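Local coordinates for aldehyde dehydrogenase (Staphylococcus aureus, PDB 6K10), which oxidises the carotenoid aldehyde 4,4'-diaponeurosporenal to 4,4'-diaponeurosporenoic acid with NAD+, a step in staphyloxanthin biosynthesis, at residues A[140-146]-A[169-175]; A[126-131]-A[422-427]; A[369-373]-A[390-394]. The protein carries 1 engineered substitution. All coordinates share one frame; numbering follows the deposited sequence.

Contact 1: residues A[140-146]-A[169-175]; sequences NTAIIKP and YIEVIEG
Ile-144 and Val-172 sit side by side on two parallel strands, 141-145 and 170-172, whose axes come within 4.6 Å. The backbone ladder is tightest here. Ile-144 N donates to Glu-171 O at 2.7 Å, and Ile-144 O accepts from Ile-173 N at the same length, with an almost straight N-H...O angle of 169°. Earlier in the ladder Ala-142 is gripped in the same way, its N on Tyr-169 O and its O on Glu-171 N, the latter bond longer and more bent.

Beta-branched residues suit such strands, and they fill both faces. On one, Ile-144 sends CG1 away from its carbonyl carbon (chi1 -58°), which carries CD1 to within 3.7 Å of Ile-170 CG2; Val-172 CG1 meets the ring of Pro-146 farther on. Helices 126-138 and 151-164 share the cover of this face; Leu-132 of the first packs on the small Ala-142. On the other, Ile-143 CG2 lies 3.7 Å from Ile-173 CG1, while the carboxylate of Glu-171 turns away to a salt bridge with Lys-158 and also accepts from Val-172 N through the anti lone pair of OE2.

Both ends use water, but the Asn-140 end is buried, the Gly-175 end partly exposed and looser. One water donates to Asn-140 O and accepts from Tyr-169 OH, lying at the edge of that ring. A second bridges Pro-146 O and Gly-175 N. Lys-145, bent at chi2 (-88°), runs on past the end of its strand, so that NZ donates to Pro-146 O at 2.9 Å from above the carbonyl plane and, weakly, to Gly-175 O. Parallel strands joined through helix 151-164 form a beta-alpha-beta unit, the repeating element of the Rossmann-like NAD-binding domain of aldehyde dehydrogenases.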
ATOM      1  N   ASN A 140       2.373  12.733  11.592  1.00 21.36           N
ATOM      2  CA  ASN A 140       1.333  12.052  12.347  1.00 24.21           C
ATOM      3  C   ASN A 140       1.559  12.217  13.846  1.00 27.47           C
ATOM      4  O   ASN A 140       2.630  12.624  14.303  1.00 28.81           O
ATOM      5  CB  ASN A 140       1.302  10.565  11.983  1.00 21.02           C
ATOM      6  CG  ASN A 140       1.060  10.329  10.507  1.00 21.48           C
ATOM      7  OD1 ASN A 140      -0.081  10.223  10.062  1.00 20.97           O
ATOM      8  ND2 ASN A 140       2.140  10.252   9.735  1.00 21.36           N
ATOM      9  N   THR A 141       0.519  11.909  14.612  1.00 25.44           N
ATOM     10  CA  THR A 141       0.670  11.552  16.013  1.00 23.70           C
ATOM     11  C   THR A 141       0.725  10.033  16.103  1.00 24.47           C
ATOM     12  O   THR A 141       0.348   9.326  15.165  1.00 26.38           O
ATOM     13  CB  THR A 141      -0.478  12.099  16.868  1.00 23.24           C
ATOM     14  OG1 THR A 141      -1.692  11.413  16.540  1.00 24.20           O
ATOM     15  CG2 THR A 141      -0.663  13.590  16.628  1.00 19.91           C
ATOM     16  N   ALA A 142       1.212   9.526  17.233  1.00 23.38           N
ATOM     17  CA  ALA A 142       1.499   8.101  17.295  1.00 21.40           C
ATOM     18  C   ALA A 142       1.256   7.546  18.690  1.00 22.37           C
ATOM     19  O   ALA A 142       1.473   8.223  19.698  1.00 22.06           O
ATOM     20  CB  ALA A 142       2.941   7.805  16.869  1.00 22.05           C
ATOM     21  N   ILE A 143       0.809   6.294  18.721  1.00 20.72           N
ATOM     22  CA  ILE A 143       0.722   5.490  19.932  1.00 22.66           C
ATOM     23  C   ILE A 143       1.542   4.230  19.695  1.00 23.75           C
ATOM     24  O   ILE A 143       1.380   3.565  18.665  1.00 24.65           O
ATOM     25  CB  ILE A 143      -0.736   5.147  20.288  1.00 22.69           C
ATOM     26  CG1 ILE A 143      -1.484   6.409  20.718  1.00 24.85           C
ATOM     27  CG2 ILE A 143      -0.791   4.098  21.384  1.00 24.84           C
ATOM     28  CD1 ILE A 143      -2.954   6.186  20.976  1.00 27.78           C
ATOM     29  N   ILE A 144       2.425   3.914  20.635  1.00 21.54           N
ATOM     30  CA  ILE A 144       3.375   2.817  20.497  1.00 22.19           C
ATOM     31  C   ILE A 144       3.011   1.729  21.493  1.00 20.22           C
ATOM     32  O   ILE A 144       2.754   2.015  22.669  1.00 23.14           O
ATOM     33  CB  ILE A 144       4.822   3.293  20.718  1.00 22.29           C
ATOM     34  CG1 ILE A 144       5.178   4.414  19.739  1.00 24.41           C
ATOM     35  CG2 ILE A 144       5.797   2.133  20.583  1.00 22.18           C
ATOM     36  CD1 ILE A 144       6.385   5.223  20.166  1.00 23.09           C
ATOM     37  N   LYS A 145       2.992   0.486  21.024  1.00 21.49           N
ATOM     38  CA  LYS A 145       2.807  -0.679  21.887  1.00 23.01           C
ATOM     39  C   LYS A 145       4.028  -1.576  21.738  1.00 22.88           C
ATOM     40  O   LYS A 145       4.116  -2.358  20.773  1.00 22.97           O
ATOM     41  CB  LYS A 145       1.522  -1.428  21.534  1.00 27.50           C
ATOM     42  CG  LYS A 145       1.082  -2.448  22.573  1.00 33.15           C
ATOM     43  CD  LYS A 145       1.721  -3.797  22.312  1.00 37.37           C
ATOM     44  CE  LYS A 145       1.873  -4.589  23.590  1.00 39.60           C
ATOM     45  NZ  LYS A 145       2.774  -5.756  23.395  1.00 37.73           N
ATOM     46  N   PRO A 146       4.995  -1.491  22.644  1.00 23.27           N
ATOM     47  CA  PRO A 146       6.192  -2.328  22.553  1.00 21.69           C
ATOM     48  C   PRO A 146       5.968  -3.696  23.188  1.00 24.02           C
ATOM     49  O   PRO A 146       4.998  -3.928  23.912  1.00 24.71           O
ATOM     50  CB  PRO A 146       7.230  -1.521  23.343  1.00 22.64           C
ATOM     51  CG  PRO A 146       6.415  -0.841  24.395  1.00 23.40           C
ATOM     52  CD  PRO A 146       5.067  -0.543  23.770  1.00 23.28           C
ATOM     53  N   TYR A 169       0.969  13.595  21.704  1.00 24.21           N
ATOM     54  CA  TYR A 169       1.699  13.557  20.442  1.00 23.93           C
ATOM     55  C   TYR A 169       2.279  12.169  20.184  1.00 24.62           C
ATOM     56  O   TYR A 169       2.003  11.558  19.147  1.00 26.26           O
ATOM     57  CB  TYR A 169       2.808  14.620  20.433  1.00 20.07           C
ATOM     58  CG  TYR A 169       3.681  14.568  19.198  1.00 24.06           C
ATOM     59  CD1 TYR A 169       3.122  14.589  17.926  1.00 25.10           C
ATOM     60  CD2 TYR A 169       5.063  14.489  19.304  1.00 26.32           C
ATOM     61  CE1 TYR A 169       3.915  14.535  16.794  1.00 25.25           C
ATOM     62  CE2 TYR A 169       5.864  14.436  18.178  1.00 28.05           C
ATOM     63  CZ  TYR A 169       5.286  14.459  16.927  1.00 26.67           C
ATOM     64  OH  TYR A 169       6.082  14.407  15.806  1.00 24.39           O
ATOM     65  N   ILE A 170       3.086  11.663  21.114  1.00 21.74           N
ATOM     66  CA  ILE A 170       3.597  10.299  21.071  1.00 24.73           C
ATOM     67  C   ILE A 170       3.439   9.699  22.461  1.00 26.05           C
ATOM     68  O   ILE A 170       3.852  10.307  23.453  1.00 26.76           O
ATOM     69  CB  ILE A 170       5.071  10.240  20.624  1.00 24.64           C
ATOM     70  CG1 ILE A 170       5.248  10.863  19.239  1.00 25.95           C
ATOM     71  CG2 ILE A 170       5.564   8.802  20.613  1.00 28.11           C
ATOM     72  CD1 ILE A 170       6.696  11.075  18.851  1.00 25.47           C
ATOM     73  N   GLU A 171       2.838   8.513  22.530  1.00 22.91           N
ATOM     74  CA  GLU A 171       2.594   7.838  23.796  1.00 24.71           C
ATOM     75  C   GLU A 171       2.967   6.370  23.657  1.00 25.80           C
ATOM     76  O   GLU A 171       2.846   5.783  22.579  1.00 26.72           O
ATOM     77  CB  GLU A 171       1.126   7.984  24.232  1.00 27.01           C
ATOM     78  CG  GLU A 171       0.721   7.203  25.485  1.00 26.27           C
ATOM     79  CD  GLU A 171       1.468   7.632  26.741  1.00 27.97           C
ATOM     80  OE1 GLU A 171       0.835   8.252  27.619  1.00 30.79           O
ATOM     81  OE2 GLU A 171       2.673   7.327  26.867  1.00 28.19           O
ATOM     82  N   VAL A 172       3.432   5.785  24.760  1.00 21.97           N
ATOM     83  CA  VAL A 172       3.811   4.378  24.821  1.00 23.98           C
ATOM     84  C   VAL A 172       2.847   3.656  25.750  1.00 27.66           C
ATOM     85  O   VAL A 172       2.625   4.092  26.887  1.00 28.24           O
ATOM     86  CB  VAL A 172       5.262   4.206  25.300  1.00 25.63           C
ATOM     87  CG1 VAL A 172       5.579   2.734  25.501  1.00 21.59           C
ATOM     88  CG2 VAL A 172       6.221   4.835  24.308  1.00 24.81           C
ATOM     89  N   ILE A 173       2.286   2.547  25.273  1.00 26.95           N
ATOM     90  CA  ILE A 173       1.341   1.734  26.032  1.00 27.28           C
ATOM     91  C   ILE A 173       2.005   0.397  26.327  1.00 27.63           C
ATOM     92  O   ILE A 173       2.235  -0.405  25.416  1.00 27.72           O
ATOM     93  CB  ILE A 173       0.026   1.528  25.271  1.00 29.00           C
ATOM     94  CG1 ILE A 173      -0.589   2.872  24.884  1.00 29.39           C
ATOM     95  CG2 ILE A 173      -0.938   0.698  26.104  1.00 30.07           C
ATOM     96  CD1 ILE A 173      -1.140   3.635  26.050  1.00 31.73           C
ATOM     97  N   GLU A 174       2.291   0.141  27.600  1.00 26.08           N
ATOM     98  CA  GLU A 174       2.850  -1.136  28.020  1.00 30.77           C
ATOM     99  C   GLU A 174       1.741  -2.154  28.257  1.00 32.38           C
ATOM    100  O   GLU A 174       0.644  -1.813  28.706  1.00 31.68           O
ATOM    101  CB  GLU A 174       3.677  -0.978  29.295  1.00 32.66           C
ATOM    102  CG  GLU A 174       5.036  -0.339  29.088  1.00 37.85           C
ATOM    103  CD  GLU A 174       5.633   0.167  30.386  1.00 39.74           C
ATOM    104  OE1 GLU A 174       4.871   0.351  31.357  1.00 41.75           O
ATOM    105  OE2 GLU A 174       6.862   0.375  30.438  1.00 38.54           O
ATOM    106  N   GLY A 175       2.038  -3.410  27.957  1.00 31.25           N
ATOM    107  CA  GLY A 175       1.085  -4.472  28.192  1.00 31.07           C
ATOM    108  C   GLY A 175       1.318  -5.636  27.248  1.00 34.49           C
ATOM    109  O   GLY A 175       2.301  -5.680  26.509  1.00 36.46           O
TER
HETATM  110  O   HOH W   1       4.620  14.319  13.345  1.00 22.71           O
HETATM  111  O   HOH W   2       4.814  -3.350  26.696  1.00 23.93           O

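Contact 2: residues A[126-131]-A[422-427]; sequences QLVFEP and YHGKYS
Next to the predicted catalytic residue Glu-217, whose side chain lies about 3 Å from that of Tyr-422, the first turns of helix 126-138 meet the turn that leads into helix 425-430. Glu-130 is the centre of the meeting. Its CG stands anti to the backbone N (chi1 178°) and the chain then bends at chi2, which turns the carboxylate toward Ser-427. Ser-427 OG donates to Glu-130 OE1 at 2.7 Å, on the anti lone pair, and accepts from His-423 N at 2.8 Å. A serine suits this spot because one short hydroxyl can serve both bonds, tying the carboxylate to the start of the second helix. The other oxygen, OE2, is held by Ser-77, so this buried acid has a hydroxyl partner at each oxygen.

The aliphatic part of Glu-130 packs as well: CG touches the edge of the Tyr-422 ring, 3.5 Å from CE2, near the ring plane. Pro-131 CD lies 4.1 Å from the same CE2, and at the far end of the ring Leu-127 CD2 comes within 3.2 Å of Tyr-422 OH. One face of the tyrosine is covered by its neighbour His-423, whose CD2 sits 3.6 Å above the ring plane, toward the rim. His-423 and Gly-424 both take positive phi in the turn before the helix, a conformation glycine adopts easily.

Helix 63-89 supplies Ser-77 as well as Thr-74, which bonds Gln-126. Phe-192 of strand 190-194 meets Tyr-422 edge-to-face and also touches Pro-131, so the contact has helix 63-89 and strand 190-194 as its neighbours.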
ATOM      1  N   GLN A 126      14.704  -0.898  17.753  1.00 20.75           N
ATOM      2  CA  GLN A 126      14.694  -0.501  16.345  1.00 21.22           C
ATOM      3  C   GLN A 126      13.309  -0.636  15.725  1.00 22.92           C
ATOM      4  O   GLN A 126      12.887   0.223  14.941  1.00 21.41           O
ATOM      5  CB  GLN A 126      15.718  -1.325  15.559  1.00 24.71           C
ATOM      6  CG  GLN A 126      15.409  -1.493  14.076  1.00 31.76           C
ATOM      7  CD  GLN A 126      15.694  -0.250  13.256  1.00 35.57           C
ATOM      8  OE1 GLN A 126      16.179   0.758  13.773  1.00 39.97           O
ATOM      9  NE2 GLN A 126      15.395  -0.318  11.964  1.00 31.02           N
ATOM     10  N   LEU A 127      12.581  -1.695  16.072  1.00 20.46           N
ATOM     11  CA  LEU A 127      11.266  -1.894  15.478  1.00 20.37           C
ATOM     12  C   LEU A 127      10.198  -0.991  16.077  1.00 22.74           C
ATOM     13  O   LEU A 127       9.075  -0.969  15.565  1.00 22.66           O
ATOM     14  CB  LEU A 127      10.863  -3.364  15.587  1.00 19.42           C
ATOM     15  CG  LEU A 127      11.817  -4.288  14.821  1.00 19.25           C
ATOM     16  CD1 LEU A 127      11.596  -5.748  15.187  1.00 20.57           C
ATOM     17  CD2 LEU A 127      11.662  -4.082  13.321  1.00 18.96           C
ATOM     18  N   VAL A 128      10.510  -0.261  17.141  1.00 21.41           N
ATOM     19  CA  VAL A 128       9.676   0.860  17.560  1.00 21.03           C
ATOM     20  C   VAL A 128      10.042   2.134  16.806  1.00 21.18           C
ATOM     21  O   VAL A 128       9.169   2.827  16.274  1.00 21.63           O
ATOM     22  CB  VAL A 128       9.777   1.067  19.090  1.00 20.77           C
ATOM     23  CG1 VAL A 128       9.300   2.468  19.470  1.00 24.29           C
ATOM     24  CG2 VAL A 128       8.961   0.030  19.841  1.00 20.72           C
ATOM     25  N   PHE A 129      11.338   2.440  16.714  1.00 19.71           N
ATOM     26  CA  PHE A 129      11.726   3.798  16.349  1.00 21.54           C
ATOM     27  C   PHE A 129      11.919   4.016  14.854  1.00 20.15           C
ATOM     28  O   PHE A 129      11.705   5.138  14.380  1.00 21.59           O
ATOM     29  CB  PHE A 129      12.979   4.203  17.131  1.00 22.14           C
ATOM     30  CG  PHE A 129      12.699   4.507  18.583  1.00 23.05           C
ATOM     31  CD1 PHE A 129      12.251   5.761  18.946  1.00 25.58           C
ATOM     32  CD2 PHE A 129      12.850   3.548  19.567  1.00 22.38           C
ATOM     33  CE1 PHE A 129      11.969   6.064  20.260  1.00 28.45           C
ATOM     34  CE2 PHE A 129      12.566   3.846  20.889  1.00 27.04           C
ATOM     35  CZ  PHE A 129      12.127   5.107  21.236  1.00 27.66           C
ATOM     36  N   GLU A 130      12.291   2.985  14.081  1.00 22.55           N
ATOM     37  CA  GLU A 130      12.322   3.184  12.635  1.00 19.42           C
ATOM     38  C   GLU A 130      10.927   3.465  12.067  1.00 21.50           C
ATOM     39  O   GLU A 130      10.788   4.409  11.274  1.00 24.23           O
ATOM     40  CB  GLU A 130      13.009   2.006  11.938  1.00 23.44           C
ATOM     41  CG  GLU A 130      13.019   2.144  10.422  1.00 25.51           C
ATOM     42  CD  GLU A 130      13.570   3.488   9.957  1.00 30.48           C
ATOM     43  OE1 GLU A 130      13.011   4.066   8.997  1.00 30.08           O
ATOM     44  OE2 GLU A 130      14.561   3.974  10.544  1.00 30.61           O
ATOM     45  N   PRO A 131       9.871   2.722  12.433  1.00 20.87           N
ATOM     46  CA  PRO A 131       8.530   3.194  12.038  1.00 22.64           C
ATOM     47  C   PRO A 131       8.201   4.571  12.583  1.00 22.59           C
ATOM     48  O   PRO A 131       7.628   5.397  11.858  1.00 21.19           O
ATOM     49  CB  PRO A 131       7.586   2.119  12.599  1.00 22.36           C
ATOM     50  CG  PRO A 131       8.427   0.950  12.868  1.00 25.90           C
ATOM     51  CD  PRO A 131       9.802   1.448  13.170  1.00 24.01           C
ATOM     52  N   TYR A 422       9.075  -0.420   4.509  1.00 23.09           N
ATOM     53  CA  TYR A 422       9.614   0.784   5.145  1.00 22.33           C
ATOM     54  C   TYR A 422      11.137   0.760   5.049  1.00 23.18           C
ATOM     55  O   TYR A 422      11.706   0.012   4.250  1.00 21.43           O
ATOM     56  CB  TYR A 422       9.103   0.934   6.587  1.00 20.03           C
ATOM     57  CG  TYR A 422       9.643  -0.048   7.612  1.00 21.78           C
ATOM     58  CD1 TYR A 422       9.436  -1.417   7.482  1.00 20.46           C
ATOM     59  CD2 TYR A 422      10.330   0.399   8.737  1.00 20.79           C
ATOM     60  CE1 TYR A 422       9.913  -2.312   8.430  1.00 21.77           C
ATOM     61  CE2 TYR A 422      10.812  -0.487   9.690  1.00 24.14           C
ATOM     62  CZ  TYR A 422      10.602  -1.841   9.532  1.00 24.87           C
ATOM     63  OH  TYR A 422      11.079  -2.722  10.477  1.00 23.84           O
ATOM     64  N   HIS A 423      11.778   1.575   5.896  1.00 21.38           N
ATOM     65  CA  HIS A 423      13.175   2.007   5.836  1.00 21.00           C
ATOM     66  C   HIS A 423      13.355   3.235   4.956  1.00 22.88           C
ATOM     67  O   HIS A 423      12.792   3.317   3.858  1.00 23.15           O
ATOM     68  CB  HIS A 423      14.137   0.910   5.358  1.00 22.12           C
ATOM     69  CG  HIS A 423      14.363  -0.171   6.359  1.00 21.79           C
ATOM     70  ND1 HIS A 423      15.272  -1.188   6.160  1.00 20.55           N
ATOM     71  CD2 HIS A 423      13.797  -0.399   7.567  1.00 22.39           C
ATOM     72  CE1 HIS A 423      15.267  -1.989   7.208  1.00 20.31           C
ATOM     73  NE2 HIS A 423      14.379  -1.534   8.075  1.00 20.36           N
ATOM     74  N   GLY A 424      14.146   4.191   5.442  1.00 23.04           N
ATOM     75  CA  GLY A 424      14.442   5.383   4.662  1.00 22.91           C
ATOM     76  C   GLY A 424      13.195   6.155   4.314  1.00 24.26           C
ATOM     77  O   GLY A 424      12.310   6.357   5.156  1.00 24.67           O
ATOM     78  N   LYS A 425      13.111   6.586   3.050  1.00 20.41           N
ATOM     79  CA  LYS A 425      11.933   7.319   2.598  1.00 22.69           C
ATOM     80  C   LYS A 425      10.682   6.447   2.595  1.00 20.09           C
ATOM     81  O   LYS A 425       9.565   6.970   2.704  1.00 23.07           O
ATOM     82  CB  LYS A 425      12.188   7.906   1.206  1.00 26.08           C
ATOM     83  CG  LYS A 425      11.059   8.793   0.696  1.00 26.92           C
ATOM     84  CD  LYS A 425      11.387   9.472  -0.618  1.00 30.94           C
ATOM     85  CE  LYS A 425      10.243  10.383  -1.045  1.00 31.87           C
ATOM     86  NZ  LYS A 425       9.026   9.617  -1.452  1.00 28.29           N
ATOM     87  N   TYR A 426      10.840   5.122   2.483  1.00 21.05           N
ATOM     88  CA  TYR A 426       9.671   4.249   2.506  1.00 20.04           C
ATOM     89  C   TYR A 426       8.968   4.282   3.857  1.00 22.10           C
ATOM     90  O   TYR A 426       7.747   4.086   3.922  1.00 23.44           O
ATOM     91  CB  TYR A 426      10.074   2.817   2.137  1.00 18.82           C
ATOM     92  CG  TYR A 426      10.671   2.709   0.753  1.00 19.52           C
ATOM     93  CD1 TYR A 426       9.859   2.633  -0.370  1.00 21.14           C
ATOM     94  CD2 TYR A 426      12.047   2.698   0.571  1.00 23.62           C
ATOM     95  CE1 TYR A 426      10.398   2.542  -1.639  1.00 25.32           C
ATOM     96  CE2 TYR A 426      12.597   2.609  -0.692  1.00 24.50           C
ATOM     97  CZ  TYR A 426      11.771   2.529  -1.793  1.00 25.81           C
ATOM     98  OH  TYR A 426      12.321   2.439  -3.052  1.00 26.77           O
ATOM     99  N   SER A 427       9.715   4.526   4.938  1.00 20.78           N
ATOM    100  CA  SER A 427       9.079   4.745   6.231  1.00 21.54           C
ATOM    101  C   SER A 427       8.189   5.978   6.194  1.00 21.93           C
ATOM    102  O   SER A 427       7.061   5.960   6.700  1.00 22.89           O
ATOM    103  CB  SER A 427      10.144   4.889   7.319  1.00 25.70           C
ATOM    104  OG  SER A 427      10.842   3.665   7.516  1.00 24.13           O
TER

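Contact 3: residues A[369-373]-A[390-394]; sequences KPLSL and LSFGG
Leu-373 CB rests squarely over one face of the Phe-392 ring, 3.6 Å from its centroid and only 10° off the ring normal, a CH-pi contact. Phe-392 CG lies between the backbone N and carbonyl carbon (chi1 48°), which folds the ring in beneath the leucine. The two leucine methyls sit beyond the rim: CD2 near CE1 and CZ, CD1 near Phe-392 CD1 and 3.8 Å from Leu-390 CD1. A flat ring suits the place because its face can take the leucine's CB, and Pro-370 CD, 4.0 Å from Phe-392 CB, borders this apolar centre.

Outward from the side chains comes the backbone. Gly-393 N donates to Pro-370 O at 2.9 Å in the carbonyl plane, and Gly-394 N to Leu-371 O at 3.0 Å, more bent. Leu-373 N completes the set with a longer bond to Gly-394 O. Glycine fits at 393 because a side chain there would run into Leu-371 O; its absence lets Leu-371 CA and Gly-393 CA come within 4.4 Å.

At the polar edge the extended Lys-369 lies alongside Ser-391, its CD 3.9 Å from OG. That hydroxyl bonds Glu-110 of the second subunit, whose Lys-435 makes a cation-pi contact with Phe-392 and takes Leu-390 O. Leu-371 turns the other way, toward the predicted active-site position Ser-251, which is changed in this structure.

Strand 372-376 precedes helix 380-389 in the chain, and strand 394-397 follows it. Helix 357-365 packs on both leucines, Leu-373 and Leu-390, and Gly-394 continues the sheet into the second subunit.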
ATOM      1  N   LYS A 369       5.414 -17.711   0.836  1.00 20.68           N
ATOM      2  CA  LYS A 369       6.439 -16.783   0.382  1.00 19.55           C
ATOM      3  C   LYS A 369       7.184 -16.202   1.579  1.00 21.17           C
ATOM      4  O   LYS A 369       6.561 -15.549   2.429  1.00 21.57           O
ATOM      5  CB  LYS A 369       5.816 -15.668  -0.451  1.00 20.98           C
ATOM      6  CG  LYS A 369       5.067 -16.165  -1.677  1.00 23.78           C
ATOM      7  CD  LYS A 369       4.396 -15.027  -2.423  1.00 25.71           C
ATOM      8  CE  LYS A 369       3.768 -15.512  -3.721  1.00 22.34           C
ATOM      9  NZ  LYS A 369       2.988 -14.434  -4.388  1.00 23.49           N
ATOM     10  N   PRO A 370       8.490 -16.416   1.691  1.00 22.38           N
ATOM     11  CA  PRO A 370       9.210 -15.994   2.892  1.00 20.54           C
ATOM     12  C   PRO A 370       9.606 -14.524   2.836  1.00 17.34           C
ATOM     13  O   PRO A 370       9.667 -13.903   1.773  1.00 20.75           O
ATOM     14  CB  PRO A 370      10.446 -16.898   2.889  1.00 23.28           C
ATOM     15  CG  PRO A 370      10.704 -17.141   1.437  1.00 23.31           C
ATOM     16  CD  PRO A 370       9.363 -17.128   0.739  1.00 22.13           C
ATOM     17  N   LEU A 371       9.876 -13.977   4.025  1.00 17.16           N
ATOM     18  CA  LEU A 371      10.290 -12.581   4.122  1.00 20.29           C
ATOM     19  C   LEU A 371      11.614 -12.350   3.413  1.00 22.42           C
ATOM     20  O   LEU A 371      11.826 -11.295   2.805  1.00 21.36           O
ATOM     21  CB  LEU A 371      10.388 -12.160   5.587  1.00 23.62           C
ATOM     22  CG  LEU A 371      10.781 -10.707   5.868  1.00 26.76           C
ATOM     23  CD1 LEU A 371      10.036  -9.744   4.967  1.00 26.39           C
ATOM     24  CD2 LEU A 371      10.514 -10.375   7.318  1.00 29.16           C
ATOM     25  N   SER A 372      12.522 -13.318   3.481  1.00 21.34           N
ATOM     26  CA  SER A 372      13.793 -13.184   2.793  1.00 21.41           C
ATOM     27  C   SER A 372      14.173 -14.504   2.141  1.00 20.18           C
ATOM     28  O   SER A 372      13.679 -15.572   2.507  1.00 18.68           O
ATOM     29  CB  SER A 372      14.904 -12.703   3.736  1.00 21.90           C
ATOM     30  OG  SER A 372      15.246 -13.692   4.681  1.00 22.89           O
ATOM     31  N   LEU A 373      15.044 -14.404   1.140  1.00 15.66           N
ATOM     32  CA  LEU A 373      15.640 -15.562   0.492  1.00 17.52           C
ATOM     33  C   LEU A 373      17.080 -15.222   0.146  1.00 19.21           C
ATOM     34  O   LEU A 373      17.377 -14.095  -0.254  1.00 21.20           O
ATOM     35  CB  LEU A 373      14.877 -15.977  -0.771  1.00 19.72           C
ATOM     36  CG  LEU A 373      15.417 -17.188  -1.549  1.00 21.86           C
ATOM     37  CD1 LEU A 373      14.281 -18.016  -2.130  1.00 23.27           C
ATOM     38  CD2 LEU A 373      16.371 -16.753  -2.657  1.00 23.84           C
ATOM     39  N   LEU A 390      11.168 -17.267  -8.048  1.00 22.36           N
ATOM     40  CA  LEU A 390      10.715 -17.348  -6.665  1.00 21.68           C
ATOM     41  C   LEU A 390      10.397 -15.956  -6.145  1.00 21.87           C
ATOM     42  O   LEU A 390      11.224 -15.045  -6.252  1.00 22.66           O
ATOM     43  CB  LEU A 390      11.770 -18.009  -5.776  1.00 20.14           C
ATOM     44  CG  LEU A 390      12.028 -19.491  -6.044  1.00 24.16           C
ATOM     45  CD1 LEU A 390      13.217 -19.976  -5.234  1.00 26.92           C
ATOM     46  CD2 LEU A 390      10.784 -20.309  -5.730  1.00 25.62           C
ATOM     47  N   SER A 391       9.204 -15.799  -5.578  1.00 22.65           N
ATOM     48  CA  SER A 391       8.786 -14.544  -4.971  1.00 24.28           C
ATOM     49  C   SER A 391       9.030 -14.585  -3.470  1.00 22.99           C
ATOM     50  O   SER A 391       8.734 -15.582  -2.803  1.00 20.82           O
ATOM     51  CB  SER A 391       7.311 -14.250  -5.247  1.00 26.65           C
ATOM     52  OG  SER A 391       6.915 -13.055  -4.593  1.00 24.33           O
ATOM     53  N   PHE A 392       9.570 -13.492  -2.949  1.00 22.31           N
ATOM     54  CA  PHE A 392       9.874 -13.360  -1.533  1.00 22.15           C
ATOM     55  C   PHE A 392       9.984 -11.873  -1.239  1.00 22.84           C
ATOM     56  O   PHE A 392      10.026 -11.046  -2.151  1.00 21.09           O
ATOM     57  CB  PHE A 392      11.158 -14.111  -1.162  1.00 20.35           C
ATOM     58  CG  PHE A 392      12.314 -13.835  -2.084  1.00 20.05           C
ATOM     59  CD1 PHE A 392      12.494 -14.581  -3.237  1.00 19.09           C
ATOM     60  CD2 PHE A 392      13.221 -12.830  -1.795  1.00 21.45           C
ATOM     61  CE1 PHE A 392      13.554 -14.330  -4.086  1.00 20.74           C
ATOM     62  CE2 PHE A 392      14.286 -12.573  -2.641  1.00 21.87           C
ATOM     63  CZ  PHE A 392      14.452 -13.326  -3.787  1.00 22.31           C
ATOM     64  N   GLY A 393      10.018 -11.540   0.048  1.00 20.75           N
ATOM     65  CA  GLY A 393      10.051 -10.144   0.440  1.00 21.28           C
ATOM     66  C   GLY A 393      11.238  -9.393  -0.128  1.00 20.72           C
ATOM     67  O   GLY A 393      11.077  -8.425  -0.879  1.00 19.20           O
ATOM     68  N   GLY A 394      12.434  -9.842   0.227  1.00 20.61           N
ATOM     69  CA  GLY A 394      13.677  -9.298  -0.295  1.00 16.91           C
ATOM     70  C   GLY A 394      14.786 -10.260   0.058  1.00 17.83           C
ATOM     71  O   GLY A 394      14.587 -11.195   0.831  1.00 21.23           O
TER

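All three contacts are largely buried, but they lie in different parts of the fold. Contact 1 is regular sheet, an almost wholly backbone-bonded and aliphatic pairing with water at its ends. Contact 2 shares its side of the fold: helix 126-138 runs directly into strand 141-145, and Val-128 packs on Ile-144 and Pro-146. Its chemistry is that of side chains, a buried carboxylate held by hydroxyls. Contact 3 belongs to the other sheet, its centre about 30 Å from that of contact 1, and joins backbone bonds and an aromatic centre to a subunit interface. Contacts 2 and 3, about 8 Å apart at their nearest atoms, both come close to the predicted active-site residues, whereas contact 1 lies away from them.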